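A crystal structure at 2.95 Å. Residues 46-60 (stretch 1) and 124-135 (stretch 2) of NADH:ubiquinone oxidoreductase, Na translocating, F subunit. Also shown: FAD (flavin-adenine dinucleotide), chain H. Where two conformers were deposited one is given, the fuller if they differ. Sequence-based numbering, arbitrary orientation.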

# COMPACT_ATOMS: atom_id res chain seq x y z
N GLN A 46 7.94 5.09 11.58
CA GLN A 46 7.09 6.16 12.05
C GLN A 46 7.64 7.52 11.72
O GLN A 46 8.81 7.79 11.97
CB GLN A 46 6.93 6.06 13.55
CG GLN A 46 6.52 4.72 13.99
CD GLN A 46 5.92 4.77 15.35
OE1 GLN A 46 6.53 5.27 16.28
NE2 GLN A 46 4.69 4.26 15.47
N ILE A 47 6.78 8.38 11.18
CA ILE A 47 7.17 9.74 10.85
C ILE A 47 6.74 10.69 11.95
O ILE A 47 5.65 10.55 12.50
CB ILE A 47 6.51 10.24 9.55
CG1 ILE A 47 6.58 9.18 8.46
CG2 ILE A 47 7.18 11.53 9.09
CD1 ILE A 47 7.98 8.77 8.13
N LYS A 48 7.60 11.64 12.28
CA LYS A 48 7.19 12.74 13.13
C LYS A 48 6.52 13.77 12.24
O LYS A 48 7.11 14.26 11.28
CB LYS A 48 8.37 13.37 13.89
CG LYS A 48 8.60 12.76 15.27
CD LYS A 48 9.46 13.64 16.19
CE LYS A 48 9.83 12.90 17.48
NZ LYS A 48 10.69 13.71 18.39
N ILE A 49 5.27 14.05 12.55
CA ILE A 49 4.54 15.12 11.91
C ILE A 49 4.50 16.30 12.89
O ILE A 49 3.98 16.17 14.01
CB ILE A 49 3.11 14.68 11.58
CG1 ILE A 49 3.08 13.90 10.28
CG2 ILE A 49 2.25 15.88 11.41
CD1 ILE A 49 3.46 12.48 10.44
N PRO A 50 5.02 17.47 12.47
CA PRO A 50 5.13 18.63 13.35
C PRO A 50 3.87 19.49 13.31
O PRO A 50 2.93 19.15 12.58
CB PRO A 50 6.26 19.40 12.69
CG PRO A 50 5.90 19.26 11.23
CD PRO A 50 5.35 17.84 11.08
N LYS A 51 3.85 20.57 14.08
CA LYS A 51 2.79 21.56 13.94
C LYS A 51 2.94 22.15 12.55
O LYS A 51 4.06 22.33 12.06
CB LYS A 51 2.91 22.64 15.02
CG LYS A 51 2.69 22.14 16.44
CD LYS A 51 2.67 23.27 17.50
CE LYS A 51 1.39 24.11 17.40
NZ LYS A 51 1.15 25.01 18.58
N TYR A 52 1.83 22.45 11.89
CA TYR A 52 1.90 22.94 10.52
C TYR A 52 0.56 23.35 9.94
O TYR A 52 -0.50 23.16 10.53
CB TYR A 52 2.52 21.87 9.62
CG TYR A 52 1.51 20.84 9.20
CD1 TYR A 52 1.38 19.65 9.89
CD2 TYR A 52 0.67 21.06 8.12
CE1 TYR A 52 0.45 18.71 9.52
CE2 TYR A 52 -0.27 20.13 7.74
CZ TYR A 52 -0.37 18.95 8.44
OH TYR A 52 -1.31 18.01 8.07
N ASN A 53 0.62 23.89 8.74
CA ASN A 53 -0.52 24.44 8.06
C ASN A 53 -0.33 24.17 6.58
O ASN A 53 0.72 24.48 6.05
CB ASN A 53 -0.49 25.95 8.27
CG ASN A 53 -1.83 26.60 8.09
OD1 ASN A 53 -2.58 26.25 7.18
ND2 ASN A 53 -2.14 27.55 8.95
N ILE A 54 -1.32 23.59 5.89
CA ILE A 54 -1.19 23.52 4.43
C ILE A 54 -2.40 23.46 3.51
O ILE A 54 -3.33 22.70 3.73
CB ILE A 54 -0.23 22.42 3.95
CG1 ILE A 54 0.42 22.92 2.65
CG2 ILE A 54 -0.97 21.11 3.78
CD1 ILE A 54 0.91 21.85 1.73
N ARG A 55 -2.35 24.26 2.45
CA ARG A 55 -3.35 24.23 1.39
C ARG A 55 -3.06 23.13 0.36
O ARG A 55 -1.94 23.01 -0.13
CB ARG A 55 -3.40 25.59 0.69
CG ARG A 55 -3.71 26.77 1.61
CD ARG A 55 -3.86 28.07 0.83
NE ARG A 55 -2.71 28.96 0.99
CZ ARG A 55 -2.46 30.01 0.20
NH1 ARG A 55 -3.27 30.28 -0.82
NH2 ARG A 55 -1.40 30.77 0.42
N TYR A 56 -4.07 22.34 0.02
CA TYR A 56 -3.95 21.29 -0.98
C TYR A 56 -3.60 21.83 -2.38
O TYR A 56 -3.20 21.09 -3.27
CB TYR A 56 -5.24 20.47 -1.06
CG TYR A 56 -5.32 19.32 -0.09
CD1 TYR A 56 -5.96 18.15 -0.43
CD2 TYR A 56 -4.75 19.41 1.18
CE1 TYR A 56 -6.05 17.10 0.46
CE2 TYR A 56 -4.82 18.36 2.08
CZ TYR A 56 -5.47 17.21 1.72
OH TYR A 56 -5.55 16.15 2.59
N ALA A 57 -3.78 23.13 -2.59
CA ALA A 57 -3.50 23.72 -3.89
C ALA A 57 -2.00 23.78 -4.12
O ALA A 57 -1.54 24.17 -5.19
CB ALA A 57 -4.12 25.10 -3.99
N ASP A 58 -1.24 23.38 -3.10
CA ASP A 58 0.20 23.46 -3.14
C ASP A 58 0.81 22.14 -3.55
O ASP A 58 2.03 22.00 -3.62
CB ASP A 58 0.73 23.82 -1.75
CG ASP A 58 0.49 25.28 -1.39
OD1 ASP A 58 0.20 25.56 -0.19
OD2 ASP A 58 0.60 26.13 -2.33
N TYR A 59 -0.03 21.15 -3.82
CA TYR A 59 0.46 19.80 -4.03
C TYR A 59 0.97 19.61 -5.45
O TYR A 59 0.49 20.26 -6.37
CB TYR A 59 -0.64 18.80 -3.73
CG TYR A 59 -0.92 18.56 -2.27
CD1 TYR A 59 0.03 18.81 -1.30
CD2 TYR A 59 -2.15 18.04 -1.87
CE1 TYR A 59 -0.23 18.56 0.04
CE2 TYR A 59 -2.42 17.79 -0.54
CZ TYR A 59 -1.47 18.05 0.42
OH TYR A 59 -1.76 17.80 1.75
N ASP A 60 1.93 18.72 -5.64
CA ASP A 60 2.45 18.43 -6.97
C ASP A 60 1.85 17.12 -7.47
O ASP A 60 2.21 16.05 -6.99
CB ASP A 60 3.97 18.32 -6.95
CG ASP A 60 4.58 18.45 -8.34
OD1 ASP A 60 3.82 18.41 -9.33
OD2 ASP A 60 5.82 18.59 -8.45
N LYS A 124 -11.81 17.63 9.20
CA LYS A 124 -10.41 17.76 8.81
C LYS A 124 -9.92 16.57 8.00
O LYS A 124 -10.32 15.43 8.26
CB LYS A 124 -9.52 17.90 10.05
CG LYS A 124 -9.19 19.32 10.47
CD LYS A 124 -7.78 19.38 11.08
CE LYS A 124 -7.77 19.97 12.50
NZ LYS A 124 -8.20 21.41 12.60
N PRO A 125 -9.06 16.83 7.01
CA PRO A 125 -8.34 15.75 6.33
C PRO A 125 -7.30 15.17 7.28
O PRO A 125 -7.14 15.68 8.39
CB PRO A 125 -7.65 16.46 5.16
CG PRO A 125 -8.39 17.74 4.99
CD PRO A 125 -8.86 18.13 6.36
N GLY A 126 -6.61 14.13 6.83
CA GLY A 126 -5.62 13.44 7.65
C GLY A 126 -4.39 14.27 7.93
O GLY A 126 -3.66 14.63 7.01
N ILE A 127 -4.15 14.57 9.21
CA ILE A 127 -3.08 15.51 9.56
C ILE A 127 -1.70 14.98 9.16
O ILE A 127 -0.78 15.76 8.94
CB ILE A 127 -3.09 15.93 11.06
CG1 ILE A 127 -2.45 14.86 11.93
CG2 ILE A 127 -4.49 16.26 11.56
CD1 ILE A 127 -1.01 15.13 12.19
N SER A 128 -1.56 13.67 9.06
CA SER A 128 -0.27 13.11 8.69
C SER A 128 -0.12 12.99 7.18
O SER A 128 0.78 13.58 6.58
CB SER A 128 -0.08 11.76 9.35
OG SER A 128 1.07 11.12 8.82
N SER A 129 -0.99 12.21 6.56
CA SER A 129 -0.92 12.07 5.12
C SER A 129 -0.84 13.45 4.44
O SER A 129 -0.08 13.62 3.49
CB SER A 129 -2.10 11.25 4.60
OG SER A 129 -3.30 11.95 4.81
N SER A 130 -1.59 14.43 4.95
CA SER A 130 -1.63 15.76 4.34
C SER A 130 -0.28 16.45 4.41
O SER A 130 0.05 17.21 3.51
CB SER A 130 -2.70 16.65 4.98
OG SER A 130 -4.00 16.13 4.81
N TYR A 131 0.49 16.19 5.46
CA TYR A 131 1.81 16.82 5.60
C TYR A 131 2.77 16.15 4.65
O TYR A 131 3.48 16.82 3.91
CB TYR A 131 2.34 16.77 7.04
CG TYR A 131 3.76 17.29 7.20
CD1 TYR A 131 4.06 18.65 7.12
CD2 TYR A 131 4.82 16.42 7.45
CE1 TYR A 131 5.36 19.12 7.27
CE2 TYR A 131 6.13 16.88 7.60
CZ TYR A 131 6.39 18.23 7.52
OH TYR A 131 7.68 18.68 7.66
N ILE A 132 2.79 14.82 4.67
CA ILE A 132 3.68 14.09 3.78
C ILE A 132 3.47 14.51 2.34
O ILE A 132 4.42 14.77 1.61
CB ILE A 132 3.50 12.58 3.92
CG1 ILE A 132 4.02 12.12 5.29
CG2 ILE A 132 4.25 11.87 2.81
CD1 ILE A 132 3.46 10.81 5.76
N PHE A 133 2.21 14.61 1.93
CA PHE A 133 1.91 15.02 0.57
C PHE A 133 2.46 16.39 0.20
O PHE A 133 2.60 16.71 -0.98
CB PHE A 133 0.41 14.98 0.31
CG PHE A 133 -0.03 13.76 -0.42
CD1 PHE A 133 0.10 12.51 0.15
CD2 PHE A 133 -0.56 13.86 -1.69
CE1 PHE A 133 -0.30 11.39 -0.52
CE2 PHE A 133 -0.96 12.73 -2.37
CZ PHE A 133 -0.82 11.49 -1.78
N SER A 134 2.78 17.21 1.18
CA SER A 134 3.29 18.52 0.87
C SER A 134 4.80 18.48 0.70
O SER A 134 5.40 19.47 0.29
CB SER A 134 2.93 19.50 1.97
OG SER A 134 3.73 19.20 3.09
N LEU A 135 5.41 17.34 1.00
CA LEU A 135 6.87 17.23 1.03
C LEU A 135 7.54 17.13 -0.33
O LEU A 135 6.99 16.56 -1.28
CB LEU A 135 7.31 16.05 1.87
CG LEU A 135 6.99 16.18 3.35
CD1 LEU A 135 7.59 14.99 4.06
CD2 LEU A 135 7.53 17.48 3.90
PA FAD H . -5.89 11.19 10.37
O1A FAD H . -5.47 10.08 11.32
O2A FAD H . -5.80 12.60 10.96
O5B FAD H . -7.41 10.93 9.83
C5B FAD H . -7.70 9.80 9.03
C4B FAD H . -9.01 10.01 8.28
O4B FAD H . -10.07 10.21 9.20
C3B FAD H . -8.97 11.23 7.38
O3B FAD H . -9.44 10.87 6.10
C2B FAD H . -9.92 12.23 8.00
O2B FAD H . -10.63 12.92 6.99
C1B FAD H . -10.84 11.34 8.82
N9A FAD H . -11.46 12.01 9.99
C8A FAD H . -10.86 12.77 10.97
N7A FAD H . -11.80 13.18 11.85
C5A FAD H . -13.01 12.70 11.46
C6A FAD H . -14.31 12.81 11.98
N6A FAD H . -14.55 13.58 13.04
N1A FAD H . -15.37 12.18 11.34
C2A FAD H . -15.15 11.45 10.18
N3A FAD H . -13.87 11.34 9.67
C4A FAD H . -12.81 11.96 10.29
N1 FAD H . -0.98 4.15 5.60
C2 FAD H . -0.39 4.28 4.37
O2 FAD H . -0.85 5.10 3.59
N3 FAD H . 0.71 3.50 4.03
C4 FAD H . 1.24 2.57 4.93
O4 FAD H . 2.22 1.85 4.69
C4X FAD H . 0.63 2.45 6.17
N5 FAD H . 1.14 1.54 7.07
C5X FAD H . 0.53 1.41 8.30
C6 FAD H . 1.04 0.48 9.20
C7 FAD H . 0.47 0.32 10.45
C7M FAD H . 1.06 -0.69 11.39
C8 FAD H . -0.64 1.11 10.80
C8M FAD H . -1.28 0.95 12.14
C9 FAD H . -1.15 2.03 9.90
C9A FAD H . -0.57 2.20 8.64
N10 FAD H . -1.08 3.11 7.74
C10 FAD H . -0.48 3.24 6.50
C1' FAD H . -2.12 4.12 8.10
C2' FAD H . -1.42 5.40 8.52
O2' FAD H . -0.63 5.14 9.66
C3' FAD H . -2.40 6.52 8.85
O3' FAD H . -3.48 6.05 9.62
C4' FAD H . -2.87 7.18 7.57
O4' FAD H . -1.77 7.86 7.04
C5' FAD H . -3.97 8.20 7.84
O5' FAD H . -3.59 8.96 8.96
P FAD H . -3.58 10.57 8.87
O1P FAD H . -2.81 11.15 10.03
O2P FAD H . -3.04 11.00 7.53
O3P FAD H . -5.12 10.98 8.97

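Tyrosine can present carbon to a partner with its ring and a hydrogen bond with its hydroxyl, and the contact between residues 46-60 and 124-135 is an example. At its apolar centre lies Tyr131, the residue most covered by the opposing stretch. Pro50 CD sits 3.7 Å from the centroid of the Tyr131 ring, almost along the ring normal, so that a polarised proline C-H meets the π cloud. Tyr131 CB in turn lies over a face of the Tyr52 ring, 4.0 Å from its centroid, while the two rings meet obliquely. Ile49 extends this surface, its CG2 packing 3.4 Å from Ile127 CD1. Farther along, Phe133 CB covers a face of Tyr59, and the Phe133 ring directs its edge toward the face of that tyrosine.

Strands 46-49 and 52-55 both cross the helix steeply, at 86° and 68°, with closest axial approaches of 9.1 and 9.2 Å. Alternation along the strands sends Ile47, Ile49, Tyr52 and Ile54 toward the helix, while Lys48 and Asn53 point away.

At the polar edge, three tyrosine hydroxyls reach the helical segment. Tyr52 OH donates to Ile127 O at a very short 2.5 Å, and Tyr59 OH to Ser130 O at 2.6 Å; each acceptor lies near the plane of the tyrosine ring, while one face of that ring is covered by carbon, Tyr131 CB for Tyr52 and Phe133 CB for Tyr59. Tyr56 OH donates to Ser130 OG (2.7 Å), which itself donates to Gly126 O (2.7 Å), carrying the contact on to the backbone of Gly126. Next to it, the backbone binds FAD: Ile127 N bonds to FAD O2A at 3.1 Å and Ser129 N to FAD O2P at 2.6 Å. Tyrosine thus supplies both apolar surface and hydrogen bonds to one interface.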